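Long-range contact in glycoside hydrolase family 31 (PDB 5I0F), which degrades cycloalternan, probably by hydrolysing its alpha-glucosidic linkages through a covalent glycosyl-enzyme intermediate: residues M1-Y13 and L17-Q29. Sequence-based numbering, arbitrary orientation.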
loop_
_atom_site.group_PDB
_atom_site.type_symbol
_atom_site.label_atom_id
_atom_site.label_comp_id
_atom_site.label_asym_id
_atom_site.label_seq_id
_atom_site.Cartn_x
_atom_site.Cartn_y
_atom_site.Cartn_z
ATOM N N MET A 1 -27.355 -23.959 9.493
ATOM C CA MET A 1 -27.542 -23.052 8.334
ATOM C C MET A 1 -26.406 -23.297 7.350
ATOM O O MET A 1 -25.253 -23.470 7.756
ATOM C CB MET A 1 -27.535 -21.575 8.771
ATOM C CG MET A 1 -27.788 -20.601 7.627
ATOM S SD MET A 1 -27.572 -18.861 8.035
ATOM C CE MET A 1 -25.859 -18.768 8.579
ATOM N N ILE A 2 -26.757 -23.286 6.064
ATOM C CA ILE A 2 -25.809 -23.437 4.956
ATOM C C ILE A 2 -25.443 -22.049 4.450
ATOM O O ILE A 2 -26.324 -21.207 4.242
ATOM C CB ILE A 2 -26.422 -24.256 3.798
ATOM C CG1 ILE A 2 -26.827 -25.659 4.287
ATOM C CG2 ILE A 2 -25.444 -24.339 2.629
ATOM C CD1 ILE A 2 -27.607 -26.480 3.260
ATOM N N THR A 3 -24.144 -21.803 4.279
ATOM C CA THR A 3 -23.660 -20.561 3.700
ATOM C C THR A 3 -22.998 -20.826 2.349
ATOM O O THR A 3 -22.091 -21.653 2.228
ATOM C CB THR A 3 -22.657 -19.866 4.649
ATOM O OG1 THR A 3 -23.308 -19.597 5.889
ATOM C CG2 THR A 3 -22.143 -18.543 4.075
ATOM N N HIS A 4 -23.475 -20.115 1.342
ATOM C CA HIS A 4 -22.822 -20.068 0.051
ATOM C C HIS A 4 -22.850 -18.629 -0.427
ATOM O O HIS A 4 -23.897 -18.015 -0.463
ATOM C CB HIS A 4 -23.522 -20.963 -0.957
ATOM C CG HIS A 4 -22.961 -20.858 -2.340
ATOM N ND1 HIS A 4 -21.788 -21.472 -2.712
ATOM C CD2 HIS A 4 -23.400 -20.190 -3.431
ATOM C CE1 HIS A 4 -21.546 -21.218 -3.984
ATOM N NE2 HIS A 4 -22.509 -20.441 -4.443
ATOM N N ARG A 5 -21.671 -18.098 -0.739
ATOM C CA ARG A 5 -21.526 -16.771 -1.343
ATOM C C ARG A 5 -20.724 -16.990 -2.614
ATOM O O ARG A 5 -19.560 -17.353 -2.530
ATOM C CB ARG A 5 -20.725 -15.845 -0.429
ATOM C CG ARG A 5 -21.411 -15.446 0.872
ATOM C CD ARG A 5 -20.500 -14.537 1.699
ATOM N NE ARG A 5 -19.319 -15.248 2.193
ATOM C CZ ARG A 5 -18.378 -14.724 2.982
ATOM N NH1 ARG A 5 -18.445 -13.460 3.389
ATOM N NH2 ARG A 5 -17.355 -15.482 3.377
ATOM N N PRO A 6 -21.330 -16.791 -3.792
ATOM C CA PRO A 6 -20.645 -17.101 -5.051
ATOM C C PRO A 6 -19.227 -16.517 -5.181
ATOM O O PRO A 6 -18.354 -17.153 -5.743
ATOM C CB PRO A 6 -21.566 -16.464 -6.095
ATOM C CG PRO A 6 -22.911 -16.517 -5.489
ATOM C CD PRO A 6 -22.691 -16.256 -4.033
ATOM N N ARG A 7 -19.015 -15.314 -4.665
ATOM C CA ARG A 7 -17.690 -14.674 -4.723
ATOM C C ARG A 7 -16.857 -14.851 -3.462
ATOM O O ARG A 7 -15.693 -14.445 -3.433
ATOM C CB ARG A 7 -17.834 -13.192 -5.054
ATOM C CG ARG A 7 -18.295 -12.913 -6.478
ATOM C CD ARG A 7 -18.582 -11.428 -6.681
ATOM N NE ARG A 7 -20.005 -11.200 -6.465
ATOM C CZ ARG A 7 -20.587 -10.662 -5.392
ATOM N NH1 ARG A 7 -19.886 -10.217 -4.362
ATOM N NH2 ARG A 7 -21.907 -10.558 -5.366
ATOM N N GLY A 8 -17.440 -15.448 -2.425
ATOM C CA GLY A 8 -16.735 -15.730 -1.197
ATOM C C GLY A 8 -16.443 -14.497 -0.359
ATOM O O GLY A 8 -17.180 -13.514 -0.389
ATOM N N ILE A 9 -15.351 -14.573 0.392
ATOM C CA ILE A 9 -14.944 -13.490 1.292
ATOM C C ILE A 9 -14.387 -12.312 0.466
ATOM O O ILE A 9 -14.426 -11.155 0.913
ATOM C CB ILE A 9 -13.930 -13.998 2.343
ATOM C CG1 ILE A 9 -13.695 -12.958 3.458
ATOM C CG2 ILE A 9 -12.620 -14.425 1.696
ATOM C CD1 ILE A 9 -12.862 -13.513 4.606
ATOM N N GLU A 10 -13.887 -12.627 -0.725
ATOM C CA GLU A 10 -13.397 -11.627 -1.708
ATOM C C GLU A 10 -12.058 -11.013 -1.273
ATOM O O GLU A 10 -11.769 -9.841 -1.526
ATOM C CB GLU A 10 -14.456 -10.579 -2.078
ATOM C CG GLU A 10 -15.705 -11.231 -2.667
ATOM C CD GLU A 10 -16.785 -10.240 -3.070
ATOM O OE1 GLU A 10 -16.690 -9.643 -4.172
ATOM O OE2 GLU A 10 -17.740 -10.043 -2.286
ATOM N N HIS A 11 -11.249 -11.830 -0.615
ATOM C CA HIS A 11 -9.801 -11.579 -0.479
ATOM C C HIS A 11 -9.278 -11.608 -1.938
ATOM O O HIS A 11 -9.596 -12.522 -2.668
ATOM C CB HIS A 11 -9.206 -12.681 0.411
ATOM C CG HIS A 11 -7.744 -12.546 0.715
ATOM N ND1 HIS A 11 -6.791 -12.499 -0.268
ATOM C CD2 HIS A 11 -7.063 -12.589 1.885
ATOM C CE1 HIS A 11 -5.586 -12.410 0.275
ATOM N NE2 HIS A 11 -5.724 -12.479 1.587
ATOM N N PRO A 12 -8.484 -10.606 -2.377
ATOM C CA PRO A 12 -8.125 -10.603 -3.816
ATOM C C PRO A 12 -7.248 -11.751 -4.312
ATOM O O PRO A 12 -7.156 -11.964 -5.521
ATOM C CB PRO A 12 -7.424 -9.256 -4.013
ATOM C CG PRO A 12 -7.045 -8.793 -2.644
ATOM C CD PRO A 12 -8.093 -9.351 -1.718
ATOM N N TYR A 13 -6.571 -12.456 -3.407
ATOM C CA TYR A 13 -5.681 -13.542 -3.762
ATOM C C TYR A 13 -6.009 -14.902 -3.130
ATOM O O TYR A 13 -5.211 -15.817 -3.224
ATOM C CB TYR A 13 -4.247 -13.132 -3.400
ATOM C CG TYR A 13 -3.766 -11.873 -4.094
ATOM C CD1 TYR A 13 -3.435 -11.867 -5.460
ATOM C CD2 TYR A 13 -3.602 -10.678 -3.381
ATOM C CE1 TYR A 13 -2.980 -10.709 -6.089
ATOM C CE2 TYR A 13 -3.150 -9.524 -3.997
ATOM C CZ TYR A 13 -2.847 -9.527 -5.349
ATOM O OH TYR A 13 -2.392 -8.335 -5.912
ATOM N N LEU A 17 -14.116 -21.129 1.662
ATOM C CA LEU A 17 -14.705 -22.458 1.475
ATOM C C LEU A 17 -16.159 -22.457 0.982
ATOM O O LEU A 17 -16.724 -23.527 0.728
ATOM C CB LEU A 17 -14.619 -23.241 2.794
ATOM C CG LEU A 17 -13.206 -23.575 3.255
ATOM C CD1 LEU A 17 -13.225 -24.165 4.658
ATOM C CD2 LEU A 17 -12.527 -24.531 2.286
ATOM N N ASP A 18 -16.761 -21.283 0.849
ATOM C CA ASP A 18 -18.198 -21.141 0.583
ATOM C C ASP A 18 -18.514 -20.519 -0.798
ATOM O O ASP A 18 -19.595 -19.962 -0.985
ATOM C CB ASP A 18 -18.824 -20.280 1.703
ATOM C CG ASP A 18 -18.240 -18.870 1.762
ATOM O OD1 ASP A 18 -17.243 -18.587 1.045
ATOM O OD2 ASP A 18 -18.782 -18.044 2.525
ATOM N N GLN A 19 -17.585 -20.622 -1.757
ATOM C CA GLN A 19 -17.698 -19.900 -3.029
ATOM C C GLN A 19 -17.623 -20.783 -4.265
ATOM O O GLN A 19 -17.352 -21.974 -4.172
ATOM C CB GLN A 19 -16.655 -18.788 -3.122
ATOM C CG GLN A 19 -15.209 -19.234 -3.243
ATOM C CD GLN A 19 -14.304 -18.040 -3.494
ATOM O OE1 GLN A 19 -13.800 -17.400 -2.556
ATOM N NE2 GLN A 19 -14.167 -17.681 -4.759
ATOM N N LEU A 20 -17.903 -20.164 -5.412
ATOM C CA LEU A 20 -17.549 -20.720 -6.705
ATOM C C LEU A 20 -16.098 -20.379 -7.077
ATOM O O LEU A 20 -15.634 -19.276 -6.783
ATOM C CB LEU A 20 -18.456 -20.155 -7.783
ATOM C CG LEU A 20 -19.944 -20.452 -7.671
ATOM C CD1 LEU A 20 -20.676 -19.801 -8.838
ATOM C CD2 LEU A 20 -20.175 -21.947 -7.647
ATOM N N TYR A 21 -15.419 -21.309 -7.739
ATOM C CA TYR A 21 -14.082 -21.061 -8.312
ATOM C C TYR A 21 -13.977 -21.672 -9.720
ATOM O O TYR A 21 -14.035 -22.898 -9.848
ATOM C CB TYR A 21 -12.959 -21.611 -7.433
ATOM C CG TYR A 21 -11.609 -21.185 -7.984
ATOM C CD1 TYR A 21 -11.223 -19.842 -7.943
ATOM C CD2 TYR A 21 -10.766 -22.092 -8.634
ATOM C CE1 TYR A 21 -10.008 -19.419 -8.477
ATOM C CE2 TYR A 21 -9.541 -21.673 -9.172
ATOM C CZ TYR A 21 -9.175 -20.335 -9.083
ATOM O OH TYR A 21 -7.978 -19.895 -9.601
ATOM N N PRO A 22 -13.836 -20.862 -10.777
ATOM C CA PRO A 22 -13.752 -19.401 -10.722
ATOM C C PRO A 22 -15.051 -18.730 -10.287
ATOM O O PRO A 22 -16.130 -19.291 -10.461
ATOM C CB PRO A 22 -13.390 -19.008 -12.161
ATOM C CG PRO A 22 -13.778 -20.168 -13.005
ATOM C CD PRO A 22 -13.617 -21.379 -12.142
ATOM N N ALA A 23 -14.922 -17.540 -9.707
ATOM C CA ALA A 23 -16.068 -16.824 -9.137
ATOM C C ALA A 23 -17.040 -16.390 -10.220
ATOM O O ALA A 23 -18.217 -16.291 -9.940
ATOM C CB ALA A 23 -15.616 -15.612 -8.327
ATOM N N ILE A 24 -16.518 -16.099 -11.418
ATOM C CA ILE A 24 -17.304 -15.892 -12.655
ATOM C C ILE A 24 -17.110 -17.170 -13.497
ATOM O O ILE A 24 -16.061 -17.335 -14.142
ATOM C CB ILE A 24 -16.817 -14.644 -13.446
ATOM C CG1 ILE A 24 -16.935 -13.360 -12.600
ATOM C CG2 ILE A 24 -17.552 -14.501 -14.783
ATOM C CD1 ILE A 24 -18.347 -13.010 -12.153
ATOM N N PRO A 25 -18.100 -18.096 -13.473
ATOM C CA PRO A 25 -17.932 -19.371 -14.171
ATOM C C PRO A 25 -17.729 -19.227 -15.688
ATOM O O PRO A 25 -18.382 -18.389 -16.328
ATOM C CB PRO A 25 -19.240 -20.113 -13.863
ATOM C CG PRO A 25 -19.715 -19.510 -12.585
ATOM C CD PRO A 25 -19.356 -18.066 -12.701
ATOM N N ILE A 26 -16.809 -20.030 -16.239
ATOM C CA ILE A 26 -16.482 -20.012 -17.662
ATOM C C ILE A 26 -16.873 -21.367 -18.258
ATOM O O ILE A 26 -16.422 -22.410 -17.790
ATOM C CB ILE A 26 -14.985 -19.665 -17.902
ATOM C CG1 ILE A 26 -14.724 -18.233 -17.408
ATOM C CG2 ILE A 26 -14.624 -19.783 -19.379
ATOM C CD1 ILE A 26 -13.306 -17.737 -17.610
ATOM N N ALA A 27 -17.723 -21.328 -19.287
ATOM C CA ALA A 27 -18.151 -22.539 -20.004
ATOM C C ALA A 27 -16.952 -23.312 -20.539
ATOM O O ALA A 27 -15.974 -22.715 -21.006
ATOM C CB ALA A 27 -19.080 -22.176 -21.155
ATOM N N GLY A 28 -17.018 -24.638 -20.444
ATOM C CA GLY A 28 -15.944 -25.515 -20.928
ATOM C C GLY A 28 -14.747 -25.690 -20.001
ATOM O O GLY A 28 -13.880 -26.512 -20.286
ATOM N N GLN A 29 -14.681 -24.921 -18.911
ATOM C CA GLN A 29 -13.614 -25.040 -17.913
ATOM C C GLN A 29 -14.212 -25.733 -16.687
ATOM O O GLN A 29 -15.424 -25.897 -16.607
ATOM C CB GLN A 29 -13.119 -23.668 -17.478
ATOM C CG GLN A 29 -12.329 -22.884 -18.503
ATOM C CD GLN A 29 -11.606 -21.688 -17.882
ATOM O OE1 GLN A 29 -11.601 -21.490 -16.652
ATOM N NE2 GLN A 29 -10.990 -20.882 -18.729
HETATM O O HOH W 1 -12.664 -14.787 -2.200
#
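R5 and D18 meet twice, through backbone and through side chains, where the N-terminal chain folds back on itself at the edge of the antiparallel beta-sheet domain, a worked example of one residue pair joined through both main chain and side chains. The backbone bond runs from R5 N to D18 O at 2.8 Å. In the side chains, the arginine comes side-on to a single carboxylate oxygen: NE lies 2.9 Å from D18 OD2, and NH2 of the same arginine reaches that oxygen from its syn side. The guanidinium and carboxylate planes are 69° apart. D18 CG sits between its backbone N and carbonyl carbon (chi1 62°), which turns OD2 to the arginine while OD1 accepts from S16 OG.

A type I turn, R5 to G8, bends the first segment round Q19 and leaves P6 O to accept from L20 N at 3.1 Å. Next to it, the H4 ring edge meets L20 CD2, its ND1 hydrogen-bonded to G34 O and its NE2 to Y107 OH. Strands 2-3 and 20-21 both pair antiparallel with strand 31-37, T3 hydrogen-bonding to T36 and Q19 to G34 through the backbone. Against the turn, Q19 NE2 donates almost straight to L20 O at 3.0 Å, while a water that accepts from E10 N lies 2.9 Å from Q19 OE1, to which it is hydrogen-bonded.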